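Local coordinates for putative lipoprotein YcdA (Bacillus subtilis subsp. subtilis str. 168, PDB 4R4G) that is of unknown function but is probably a membrane-anchored lipoprotein with an Ig-like N-terminal domain and a mixed alpha-beta C-terminal domain, at residues K20-T25 with F127-K132; L41-A46 with Y108-T113; D61-L64 with T69-S72; V102-Q107 with K135-A140. One frame throughout, in Å; residues are numbered along the deposited sequence.

How the contacts relate
From the N terminus, 20-25 opens contact 1 and 41-46 opens contact 2, on neighbouring strands of one sheet. Contact 3 opens at 61-64 and closes almost at once at 69-72, a hairpin at the border of the second sheet. The loop 102-107 then opens contact 4 before 108-113 closes contact 2 and 127-132 closes contact 1. Contact 3 therefore sits within the span of contact 2, which sits within that of contact 1, whereas contact 4, closed last by 135-140, crosses both. Contacts 1 and 2 join the two sheets face to face; contact 4 fastens the following helix to this beta domain.

Contact 1. Residues K20-T25 with F127-K132; sequences KDVSYT and FKIDGK
Ile129 meets Val22 through one methyl each, CG2 to CG1 at 3.9 Å, the two side chains reaching toward each other tip to tip. On both residues the touching methyl is the branch that stands anti to the backbone N (175° for Val22 CG1). Ile129 is buried, and Val22 also packs on Leu41 and Ile136. At Asp130 the chain begins to turn: OD1 receives the N-H of Lys132 at 2.8 Å from above the carboxylate plane, an Asx turn, and the same oxygen takes a second bond from Gln107 NE2. The turn sets Gly131 opposite Tyr24, whose OH donates to Gly131 O at 2.8 Å. The carbonyl oxygen lies at the edge of the ring, in its plane, but the hydroxyl approaches from the flank of the carbonyl, at a C=O...O angle of 105° and tilted 28° from the carbonyl plane. Gly105 N is a further partner of this hydroxyl, and Tyr108 OH a weak one. A phenylalanine in place of Tyr24 would probably leave Gly131 O and Gly105 N without this shared partner and weaken the hold of strand 16-25 on both of their loops. Strands 16-25 and 125-130 belong to different sheets, and the Val22-Ile129 contact joins these facing sheets in the Ig-like beta sandwich of the N-terminal domain.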
loop_
_atom_site.group_PDB
_atom_site.type_symbol
_atom_site.label_atom_id
_atom_site.label_comp_id
_atom_site.label_asym_id
_atom_site.label_seq_id
_atom_site.Cartn_x
_atom_site.Cartn_y
_atom_site.Cartn_z
ATOM N N LYS A 20 8.239 -5.669 -25.823
ATOM C CA LYS A 20 6.973 -6.361 -25.635
ATOM C C LYS A 20 6.019 -5.602 -24.703
ATOM O O LYS A 20 4.819 -5.607 -24.975
ATOM C CB LYS A 20 7.198 -7.806 -25.158
ATOM C CG LYS A 20 8.008 -8.637 -26.155
ATOM C CD LYS A 20 7.649 -10.125 -26.110
ATOM C CE LYS A 20 8.053 -10.836 -27.391
ATOM N NZ LYS A 20 7.868 -12.311 -27.323
ATOM N N ASP A 21 6.513 -4.945 -23.631
ATOM C CA ASP A 21 5.647 -4.205 -22.687
ATOM C C ASP A 21 6.404 -3.072 -21.959
ATOM O O ASP A 21 7.622 -3.168 -21.807
ATOM C CB ASP A 21 5.050 -5.181 -21.654
ATOM C CG ASP A 21 3.940 -4.590 -20.809
ATOM O OD1 ASP A 21 2.829 -4.399 -21.345
ATOM O OD2 ASP A 21 4.194 -4.289 -19.615
ATOM N N VAL A 22 5.689 -2.001 -21.519
ATOM C CA VAL A 22 6.244 -0.852 -20.778
ATOM C C VAL A 22 5.251 -0.440 -19.692
ATOM O O VAL A 22 4.124 -0.030 -19.994
ATOM C CB VAL A 22 6.637 0.369 -21.663
ATOM C CG1 VAL A 22 7.094 1.545 -20.813
ATOM C CG2 VAL A 22 7.725 0.012 -22.674
ATOM N N SER A 23 5.675 -0.511 -18.431
ATOM C CA SER A 23 4.818 -0.128 -17.323
ATOM C C SER A 23 5.606 0.515 -16.208
ATOM O O SER A 23 6.821 0.344 -16.120
ATOM C CB SER A 23 4.077 -1.348 -16.786
ATOM O OG SER A 23 4.974 -2.300 -16.245
ATOM N N TYR A 24 4.904 1.271 -15.364
ATOM C CA TYR A 24 5.450 1.880 -14.156
ATOM C C TYR A 24 5.258 0.907 -13.015
ATOM O O TYR A 24 4.212 0.228 -12.918
ATOM C CB TYR A 24 4.761 3.214 -13.831
ATOM C CG TYR A 24 5.034 4.332 -14.806
ATOM C CD1 TYR A 24 6.293 4.929 -14.879
ATOM C CD2 TYR A 24 4.013 4.865 -15.587
ATOM C CE1 TYR A 24 6.537 5.998 -15.742
ATOM C CE2 TYR A 24 4.246 5.935 -16.454
ATOM C CZ TYR A 24 5.513 6.494 -16.533
ATOM O OH TYR A 24 5.754 7.547 -17.375
ATOM N N THR A 25 6.277 0.802 -12.168
ATOM C CA THR A 25 6.223 -0.068 -11.000
ATOM C C THR A 25 6.758 0.704 -9.799
ATOM O O THR A 25 7.393 1.764 -9.937
ATOM C CB THR A 25 6.990 -1.405 -11.214
ATOM O OG1 THR A 25 8.385 -1.161 -11.453
ATOM C CG2 THR A 25 6.393 -2.288 -12.317
ATOM N N PHE A 127 15.229 3.124 -28.926
ATOM C CA PHE A 127 13.766 3.286 -28.929
ATOM C C PHE A 127 13.333 4.476 -28.090
ATOM O O PHE A 127 13.890 4.711 -27.025
ATOM C CB PHE A 127 13.045 2.040 -28.381
ATOM C CG PHE A 127 13.417 0.723 -29.012
ATOM C CD1 PHE A 127 14.528 0.007 -28.570
ATOM C CD2 PHE A 127 12.618 0.158 -30.000
ATOM C CE1 PHE A 127 14.863 -1.224 -29.144
ATOM C CE2 PHE A 127 12.960 -1.074 -30.583
ATOM C CZ PHE A 127 14.080 -1.758 -30.150
ATOM N N LYS A 128 12.301 5.188 -28.535
ATOM C CA LYS A 128 11.715 6.268 -27.762
ATOM C C LYS A 128 10.484 5.718 -27.071
ATOM O O LYS A 128 9.741 4.917 -27.659
ATOM C CB LYS A 128 11.387 7.481 -28.632
ATOM C CG LYS A 128 12.623 8.103 -29.262
ATOM C CD LYS A 128 12.297 9.344 -30.015
ATOM C CE LYS A 128 13.517 9.969 -30.662
ATOM N NZ LYS A 128 13.106 11.082 -31.568
ATOM N N ILE A 129 10.328 6.061 -25.779
ATOM C CA ILE A 129 9.205 5.663 -24.933
ATOM C C ILE A 129 8.522 6.936 -24.418
ATOM O O ILE A 129 9.179 7.746 -23.755
ATOM C CB ILE A 129 9.694 4.756 -23.783
ATOM C CG1 ILE A 129 10.221 3.411 -24.322
ATOM C CG2 ILE A 129 8.613 4.574 -22.725
ATOM C CD1 ILE A 129 11.052 2.574 -23.331
ATOM N N ASP A 130 7.233 7.139 -24.759
ATOM C CA ASP A 130 6.493 8.294 -24.249
ATOM C C ASP A 130 5.884 7.929 -22.895
ATOM O O ASP A 130 4.975 7.109 -22.833
ATOM C CB ASP A 130 5.411 8.776 -25.229
ATOM C CG ASP A 130 4.592 9.958 -24.726
ATOM O OD1 ASP A 130 4.939 10.521 -23.662
ATOM O OD2 ASP A 130 3.612 10.332 -25.406
ATOM N N GLY A 131 6.401 8.532 -21.833
ATOM C CA GLY A 131 5.921 8.272 -20.484
ATOM C C GLY A 131 4.561 8.872 -20.201
ATOM O O GLY A 131 3.889 8.452 -19.251
ATOM N N LYS A 132 4.161 9.887 -21.013
ATOM C CA LYS A 132 2.875 10.580 -20.915
ATOM C C LYS A 132 1.795 9.842 -21.739
ATOM O O LYS A 132 0.670 10.333 -21.825
ATOM C CB LYS A 132 2.992 12.063 -21.334
ATOM C CG LYS A 132 3.187 13.004 -20.146
ATOM C CD LYS A 132 2.723 14.426 -20.452
ATOM C CE LYS A 132 2.047 15.094 -19.265
ATOM N NZ LYS A 132 1.243 16.292 -19.665
#

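Contact 2. Residues L41-A46 with Y108-T113; sequences LKVNVA and YELNYT
Leu41 lies obliquely against the ring of Tyr108, each of its two methyls near a different ring atom: CD2 stands 3.9 Å from Tyr108 CD2, and CD1 lies 4.1 Å from Tyr108 CE2. The leucine thus touches two neighbouring atoms of the ring at a slant rather than meeting it at a single point. The hydroxyl of the same tyrosine is engaged beyond the contact, with Asp103 O and Lys106 N, so that the ring is held at its polar end as well as by the leucine. Further along the strands, Leu110 takes over from the tyrosine. Its CG is anti to the backbone N (chi1 -179°), which carries the branched end across the gap, and one methyl, CD2, does all the touching. Val43 comes at it tip to tip, with CG1 4.0 Å from Leu110 CD2, while Val45 crosses it at a slant and places its own CG1 4.1 Å from the same methyl. Leu110 CD2 accordingly rests against two valine methyls, both on one side of it, from residues that project from the same face of their strand. There are no hydrogen bonds between the segments, and all five touching residues are buried. Phe62, which packs on Val45 and Tyr112, continues this apolar layer. The strand axes pass 11.0 Å apart, with a crossing angle of -40°, so the strands run in roughly the same direction in opposed sheets; this is the face-to-face packing that forms the hydrophobic core of an Ig-like beta sandwich.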
loop_
_atom_site.group_PDB
_atom_site.type_symbol
_atom_site.label_atom_id
_atom_site.label_comp_id
_atom_site.label_asym_id
_atom_site.label_seq_id
_atom_site.Cartn_x
_atom_site.Cartn_y
_atom_site.Cartn_z
ATOM N N LEU A 41 10.643 2.040 -14.185
ATOM C CA LEU A 41 10.083 1.714 -15.490
ATOM C C LEU A 41 10.446 0.273 -15.822
ATOM O O LEU A 41 11.630 -0.073 -15.855
ATOM C CB LEU A 41 10.588 2.699 -16.556
ATOM C CG LEU A 41 9.967 2.604 -17.951
ATOM C CD1 LEU A 41 8.618 3.295 -17.998
ATOM C CD2 LEU A 41 10.886 3.202 -18.972
ATOM N N LYS A 42 9.416 -0.584 -15.989
ATOM C CA LYS A 42 9.585 -2.007 -16.314
ATOM C C LYS A 42 9.351 -2.165 -17.805
ATOM O O LYS A 42 8.228 -1.973 -18.287
ATOM C CB LYS A 42 8.633 -2.889 -15.468
ATOM C CG LYS A 42 8.796 -4.400 -15.625
ATOM C CD LYS A 42 7.897 -5.129 -14.646
ATOM C CE LYS A 42 7.567 -6.541 -15.051
ATOM N NZ LYS A 42 7.036 -7.333 -13.902
ATOM N N VAL A 43 10.431 -2.450 -18.536
ATOM C CA VAL A 43 10.439 -2.626 -19.991
ATOM C C VAL A 43 10.721 -4.110 -20.288
ATOM O O VAL A 43 11.819 -4.583 -20.004
ATOM C CB VAL A 43 11.457 -1.676 -20.694
ATOM C CG1 VAL A 43 11.306 -1.711 -22.210
ATOM C CG2 VAL A 43 11.332 -0.245 -20.181
ATOM N N ASN A 44 9.709 -4.851 -20.794
ATOM C CA ASN A 44 9.877 -6.257 -21.170
ATOM C C ASN A 44 10.354 -6.262 -22.598
ATOM O O ASN A 44 9.703 -5.664 -23.454
ATOM C CB ASN A 44 8.586 -7.098 -20.993
ATOM C CG ASN A 44 8.801 -8.579 -21.254
ATOM O OD1 ASN A 44 8.763 -9.069 -22.394
ATOM N ND2 ASN A 44 9.098 -9.317 -20.208
ATOM N N VAL A 45 11.526 -6.850 -22.836
ATOM C CA VAL A 45 12.149 -6.884 -24.146
ATOM C C VAL A 45 12.370 -8.325 -24.574
ATOM O O VAL A 45 12.340 -9.232 -23.741
ATOM C CB VAL A 45 13.493 -6.077 -24.206
ATOM C CG1 VAL A 45 13.279 -4.591 -23.918
ATOM C CG2 VAL A 45 14.567 -6.676 -23.291
ATOM N N ALA A 46 12.640 -8.505 -25.874
ATOM C CA ALA A 46 12.986 -9.754 -26.533
ATOM C C ALA A 46 14.107 -9.464 -27.477
ATOM O O ALA A 46 14.023 -8.491 -28.231
ATOM C CB ALA A 46 11.792 -10.312 -27.274
ATOM N N TYR A 108 11.425 8.943 -22.464
ATOM C CA TYR A 108 12.526 8.005 -22.297
ATOM C C TYR A 108 13.067 7.542 -23.639
ATOM O O TYR A 108 12.438 7.723 -24.686
ATOM C CB TYR A 108 12.129 6.803 -21.404
ATOM C CG TYR A 108 11.296 7.214 -20.202
ATOM C CD1 TYR A 108 11.841 7.997 -19.181
ATOM C CD2 TYR A 108 9.952 6.858 -20.104
ATOM C CE1 TYR A 108 11.064 8.425 -18.103
ATOM C CE2 TYR A 108 9.173 7.259 -19.016
ATOM C CZ TYR A 108 9.733 8.043 -18.020
ATOM O OH TYR A 108 8.966 8.455 -16.962
ATOM N N GLU A 109 14.303 7.045 -23.595
ATOM C CA GLU A 109 15.020 6.499 -24.708
ATOM C C GLU A 109 15.766 5.293 -24.208
ATOM O O GLU A 109 16.578 5.410 -23.296
ATOM C CB GLU A 109 15.939 7.530 -25.346
ATOM C CG GLU A 109 16.694 6.971 -26.543
ATOM C CD GLU A 109 17.429 7.962 -27.420
ATOM O OE1 GLU A 109 16.763 8.655 -28.227
ATOM O OE2 GLU A 109 18.682 7.979 -27.359
ATOM N N LEU A 110 15.424 4.114 -24.753
ATOM C CA LEU A 110 16.066 2.857 -24.433
ATOM C C LEU A 110 17.064 2.558 -25.521
ATOM O O LEU A 110 16.688 2.573 -26.694
ATOM C CB LEU A 110 15.028 1.726 -24.301
ATOM C CG LEU A 110 15.560 0.335 -23.931
ATOM C CD1 LEU A 110 15.861 0.244 -22.469
ATOM C CD2 LEU A 110 14.554 -0.732 -24.275
ATOM N N ASN A 111 18.340 2.322 -25.142
ATOM C CA ASN A 111 19.394 1.974 -26.106
ATOM C C ASN A 111 19.899 0.589 -25.803
ATOM O O ASN A 111 20.030 0.222 -24.639
ATOM C CB ASN A 111 20.567 2.981 -26.139
ATOM C CG ASN A 111 21.624 2.677 -27.218
ATOM O OD1 ASN A 111 21.390 2.834 -28.431
ATOM N ND2 ASN A 111 22.803 2.201 -26.809
ATOM N N TYR A 112 20.135 -0.210 -26.870
ATOM C CA TYR A 112 20.658 -1.576 -26.805
ATOM C C TYR A 112 21.925 -1.643 -27.609
ATOM O O TYR A 112 21.901 -1.303 -28.792
ATOM C CB TYR A 112 19.664 -2.634 -27.295
ATOM C CG TYR A 112 20.299 -4.006 -27.456
ATOM C CD1 TYR A 112 20.769 -4.716 -26.352
ATOM C CD2 TYR A 112 20.472 -4.573 -28.715
ATOM C CE1 TYR A 112 21.335 -5.986 -26.494
ATOM C CE2 TYR A 112 21.071 -5.826 -28.872
ATOM C CZ TYR A 112 21.500 -6.531 -27.759
ATOM O OH TYR A 112 22.109 -7.760 -27.921
ATOM N N THR A 113 23.036 -2.074 -26.966
ATOM C CA THR A 113 24.335 -2.241 -27.608
ATOM C C THR A 113 24.708 -3.715 -27.448
ATOM O O THR A 113 25.055 -4.161 -26.344
ATOM C CB THR A 113 25.393 -1.234 -27.093
ATOM O OG1 THR A 113 25.006 0.088 -27.487
ATOM C CG2 THR A 113 26.793 -1.512 -27.648
#

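Contact 3. Residues D61-L64 with T69-S72; sequences DFTL and TKMS
With CG anti to the backbone N (chi1 -164°) and the chain extended beyond it, Lys70 carries its aliphatic part across to Thr63, where CE comes to 3.9 Å from Thr63 CG2. In the threonine, OG1 sits between the backbone N and the carbonyl carbon, which leaves the methyl CG2 anti to that carbon and turned to the lysine. The two side chains slant across one another; the touch is made by carbon, with Lys70 NZ just beyond it, on the surface of the domain. The backbone supplies the polar part. Met71 N donates to Leu64 O at 2.8 Å in a nearly straight bond, 176° at the hydrogen, and the donor lies close to the line of the carbonyl. Strands 62-66 and 69-71 form an antiparallel beta hairpin at the border of one sheet of the Ig-like sandwich, but the short strand is splayed, with 123° between the two directions. A water fills in beside the direct bond: it accepts from Leu64 N at 3.0 Å and donates to Met71 O at 2.6 Å, linking groups that lie too far apart to bond directly. Met71, present as selenomethionine, passes CB 3.7 Å from Leu64 O, then bends at its second and third torsions and leads its tip away from the partner strand to pack on Gln38 and Asp103. Leu64, for its part, points into the core of the sandwich, where Leu41, Phe100, Val102, Tyr108 and Leu110 surround it.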
loop_
_atom_site.group_PDB
_atom_site.type_symbol
_atom_site.label_atom_id
_atom_site.label_comp_id
_atom_site.label_asym_id
_atom_site.label_seq_id
_atom_site.Cartn_x
_atom_site.Cartn_y
_atom_site.Cartn_z
ATOM N N ASP A 61 23.484 -4.372 -21.244
ATOM C CA ASP A 61 23.552 -3.967 -22.651
ATOM C C ASP A 61 22.516 -2.891 -22.940
ATOM O O ASP A 61 22.488 -2.324 -24.041
ATOM C CB ASP A 61 23.331 -5.169 -23.596
ATOM C CG ASP A 61 24.282 -6.312 -23.374
ATOM O OD1 ASP A 61 25.399 -6.064 -22.860
ATOM O OD2 ASP A 61 23.919 -7.452 -23.718
ATOM N N PHE A 62 21.632 -2.626 -21.973
ATOM C CA PHE A 62 20.594 -1.613 -22.151
ATOM C C PHE A 62 20.807 -0.475 -21.189
ATOM O O PHE A 62 21.198 -0.698 -20.042
ATOM C CB PHE A 62 19.179 -2.198 -21.955
ATOM C CG PHE A 62 18.799 -3.354 -22.852
ATOM C CD1 PHE A 62 19.204 -4.653 -22.550
ATOM C CD2 PHE A 62 17.997 -3.152 -23.971
ATOM C CE1 PHE A 62 18.821 -5.726 -23.350
ATOM C CE2 PHE A 62 17.605 -4.229 -24.767
ATOM C CZ PHE A 62 18.011 -5.510 -24.444
ATOM N N THR A 63 20.560 0.752 -21.664
ATOM C CA THR A 63 20.639 1.980 -20.873
ATOM C C THR A 63 19.383 2.781 -21.156
ATOM O O THR A 63 18.840 2.717 -22.266
ATOM C CB THR A 63 21.923 2.783 -21.157
ATOM O OG1 THR A 63 21.942 3.160 -22.528
ATOM C CG2 THR A 63 23.198 2.013 -20.826
ATOM N N LEU A 64 18.908 3.521 -20.161
ATOM C CA LEU A 64 17.755 4.371 -20.373
ATOM C C LEU A 64 18.114 5.797 -20.104
ATOM O O LEU A 64 18.793 6.092 -19.121
ATOM C CB LEU A 64 16.568 3.959 -19.479
ATOM C CG LEU A 64 15.220 4.543 -19.875
ATOM C CD1 LEU A 64 14.453 3.588 -20.738
ATOM C CD2 LEU A 64 14.431 4.840 -18.701
ATOM N N THR A 69 19.293 12.890 -19.768
ATOM C CA THR A 69 19.987 12.338 -18.596
ATOM C C THR A 69 19.886 10.819 -18.528
ATOM O O THR A 69 18.786 10.266 -18.590
ATOM C CB THR A 69 19.381 12.953 -17.297
ATOM O OG1 THR A 69 19.376 14.382 -17.387
ATOM C CG2 THR A 69 20.101 12.504 -16.024
ATOM N N LYS A 70 21.032 10.159 -18.328
ATOM C CA LYS A 70 21.092 8.715 -18.127
ATOM C C LYS A 70 20.490 8.397 -16.778
ATOM O O LYS A 70 20.786 9.089 -15.793
ATOM C CB LYS A 70 22.544 8.207 -18.223
ATOM C CG LYS A 70 22.672 6.698 -18.403
ATOM C CD LYS A 70 24.112 6.255 -18.593
ATOM C CE LYS A 70 24.266 4.784 -18.305
ATOM N NZ LYS A 70 25.625 4.283 -18.645
HETATM N N MSE A 71 19.588 7.400 -16.740
HETATM C CA MSE A 71 18.945 6.952 -15.504
HETATM C C MSE A 71 19.613 5.670 -14.975
HETATM O O MSE A 71 20.205 4.902 -15.730
HETATM C CB MSE A 71 17.443 6.723 -15.710
HETATM C CG MSE A 71 16.668 7.985 -16.049
HETATM SE SE MSE A 71 16.971 9.552 -14.875
HETATM C CE MSE A 71 15.766 9.202 -13.502
ATOM N N SER A 72 19.501 5.436 -13.671
ATOM C CA SER A 72 20.053 4.252 -13.023
ATOM C C SER A 72 19.264 3.016 -13.392
ATOM O O SER A 72 18.039 3.046 -13.515
ATOM C CB SER A 72 20.028 4.408 -11.500
ATOM O OG SER A 72 20.674 5.576 -11.022
HETATM O O HOH W 1 20.734 3.373 -17.733
#

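Contact 4. Residues V102-Q107 with K135-A140; sequences VDKGKQ and KILATA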
loop_
_atom_site.group_PDB
_atom_site.type_symbol
_atom_site.label_atom_id
_atom_site.label_comp_id
_atom_site.label_asym_id
_atom_site.label_seq_id
_atom_site.Cartn_x
_atom_site.Cartn_y
_atom_site.Cartn_z
ATOM N N VAL A 102 13.082 6.195 -12.777
ATOM C CA VAL A 102 12.508 7.291 -13.570
ATOM C C VAL A 102 11.532 8.171 -12.770
ATOM O O VAL A 102 10.880 7.722 -11.826
ATOM C CB VAL A 102 11.758 6.748 -14.836
ATOM C CG1 VAL A 102 12.714 6.112 -15.829
ATOM C CG2 VAL A 102 10.616 5.780 -14.474
ATOM N N ASP A 103 11.396 9.411 -13.231
ATOM C CA ASP A 103 10.416 10.400 -12.810
ATOM C C ASP A 103 9.228 10.196 -13.776
ATOM O O ASP A 103 9.419 10.240 -14.989
ATOM C CB ASP A 103 11.026 11.815 -12.868
ATOM C CG ASP A 103 12.205 12.014 -11.925
ATOM O OD1 ASP A 103 11.981 12.069 -10.704
ATOM O OD2 ASP A 103 13.350 12.171 -12.416
ATOM N N LYS A 104 8.051 9.828 -13.249
ATOM C CA LYS A 104 6.816 9.504 -13.993
ATOM C C LYS A 104 6.494 10.539 -15.074
ATOM O O LYS A 104 6.626 11.747 -14.837
ATOM C CB LYS A 104 5.624 9.396 -12.996
ATOM C CG LYS A 104 4.254 8.946 -13.555
ATOM C CD LYS A 104 3.128 9.282 -12.544
ATOM C CE LYS A 104 1.714 9.039 -13.043
ATOM N NZ LYS A 104 0.675 9.393 -12.030
ATOM N N GLY A 105 6.054 10.029 -16.227
ATOM C CA GLY A 105 5.576 10.808 -17.360
ATOM C C GLY A 105 6.608 11.598 -18.131
ATOM O O GLY A 105 6.280 12.664 -18.653
ATOM N N LYS A 106 7.843 11.079 -18.266
ATOM C CA LYS A 106 8.839 11.815 -19.035
ATOM C C LYS A 106 9.077 11.143 -20.400
ATOM O O LYS A 106 8.354 10.203 -20.770
ATOM C CB LYS A 106 10.144 11.991 -18.242
ATOM C CG LYS A 106 10.005 12.783 -16.927
ATOM C CD LYS A 106 9.462 14.225 -17.046
ATOM C CE LYS A 106 9.411 14.958 -15.714
ATOM N NZ LYS A 106 8.729 16.289 -15.814
ATOM N N GLN A 107 10.036 11.673 -21.174
ATOM C CA GLN A 107 10.371 11.124 -22.484
ATOM C C GLN A 107 11.608 10.260 -22.348
ATOM O O GLN A 107 12.693 10.765 -22.059
ATOM C CB GLN A 107 10.536 12.229 -23.534
ATOM C CG GLN A 107 9.242 13.008 -23.803
ATOM C CD GLN A 107 8.041 12.111 -24.042
ATOM O OE1 GLN A 107 8.041 11.254 -24.937
ATOM N NE2 GLN A 107 7.001 12.270 -23.221
ATOM N N LYS A 135 -1.901 4.599 -21.931
ATOM C CA LYS A 135 -1.737 3.181 -21.570
ATOM C C LYS A 135 -0.675 3.013 -20.447
ATOM O O LYS A 135 -0.981 2.488 -19.365
ATOM C CB LYS A 135 -1.349 2.332 -22.800
ATOM C CG LYS A 135 -2.164 2.579 -24.086
ATOM C CD LYS A 135 -1.527 1.851 -25.287
ATOM C CE LYS A 135 -2.347 1.851 -26.565
ATOM N NZ LYS A 135 -1.661 1.115 -27.674
ATOM N N ILE A 136 0.551 3.526 -20.696
ATOM C CA ILE A 136 1.693 3.460 -19.775
ATOM C C ILE A 136 1.359 4.144 -18.439
ATOM O O ILE A 136 1.733 3.612 -17.397
ATOM C CB ILE A 136 2.998 4.030 -20.409
ATOM C CG1 ILE A 136 3.298 3.314 -21.741
ATOM C CG2 ILE A 136 4.193 3.925 -19.444
ATOM C CD1 ILE A 136 4.355 3.966 -22.642
ATOM N N LEU A 137 0.655 5.293 -18.476
ATOM C CA LEU A 137 0.265 6.065 -17.286
ATOM C C LEU A 137 -0.765 5.320 -16.410
ATOM O O LEU A 137 -0.812 5.536 -15.192
ATOM C CB LEU A 137 -0.314 7.426 -17.701
ATOM C CG LEU A 137 0.665 8.545 -18.003
ATOM C CD1 LEU A 137 -0.045 9.683 -18.645
ATOM C CD2 LEU A 137 1.317 9.058 -16.737
ATOM N N ALA A 138 -1.588 4.456 -17.045
ATOM C CA ALA A 138 -2.619 3.642 -16.397
ATOM C C ALA A 138 -2.009 2.739 -15.324
ATOM O O ALA A 138 -2.549 2.617 -14.215
ATOM C CB ALA A 138 -3.341 2.792 -17.442
ATOM N N THR A 139 -0.852 2.145 -15.663
ATOM C CA THR A 139 -0.098 1.219 -14.834
ATOM C C THR A 139 0.329 1.907 -13.525
ATOM O O THR A 139 0.281 1.257 -12.484
ATOM C CB THR A 139 1.068 0.636 -15.639
ATOM O OG1 THR A 139 2.012 1.664 -15.925
ATOM C CG2 THR A 139 0.613 -0.014 -16.955
ATOM N N ALA A 140 0.657 3.224 -13.569
ATOM C CA ALA A 140 1.082 4.022 -12.401
ATOM C C ALA A 140 -0.046 4.277 -11.378
ATOM O O ALA A 140 0.220 4.493 -10.179
ATOM C CB ALA A 140 1.643 5.354 -12.862
#
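Lys104 reaches from the loop between strands 93-102 and 107-112 of the Ig-like domain to helix 134-141, which follows the last strand of that domain and probably begins the kinked helical connection to the C-terminal domain. The contact across the two segments is by van der Waals touching alone. CG of Lys104 is anti to the backbone N (chi1 -175°) and the rest of the chain is extended, so its far end arrives over the helix instead of folding back on the loop. Leu137 crosses this rod at about a right angle. Ala140, three residues and so nearly one turn further on, offers its methyl to the same carbon of the lysine, and Leu39 packs against both Lys104 and Ala140. Gly105, at a phi of 70° that favours glycine, turns the loop immediately after the lysine.

Hydrogen bonds tie each partner to its surroundings rather than to the other. In the loop, Asp103 N donates to Gln66 OE1, while the backbone of Lys106 is bonded to that of Gly131. In the helix, Thr139 OG1 accepts from Tyr24 N, which fastens the helix to strand 16-25; Ile136 adds apolar contacts with Val22 and Tyr24 on that strand.

Lys104 is exposed, and it is the carbon before the ammonium group that does the gripping: Lys104 CE lies 3.7 Å from Leu137 CD2 and 3.7 Å from Ala140 CB.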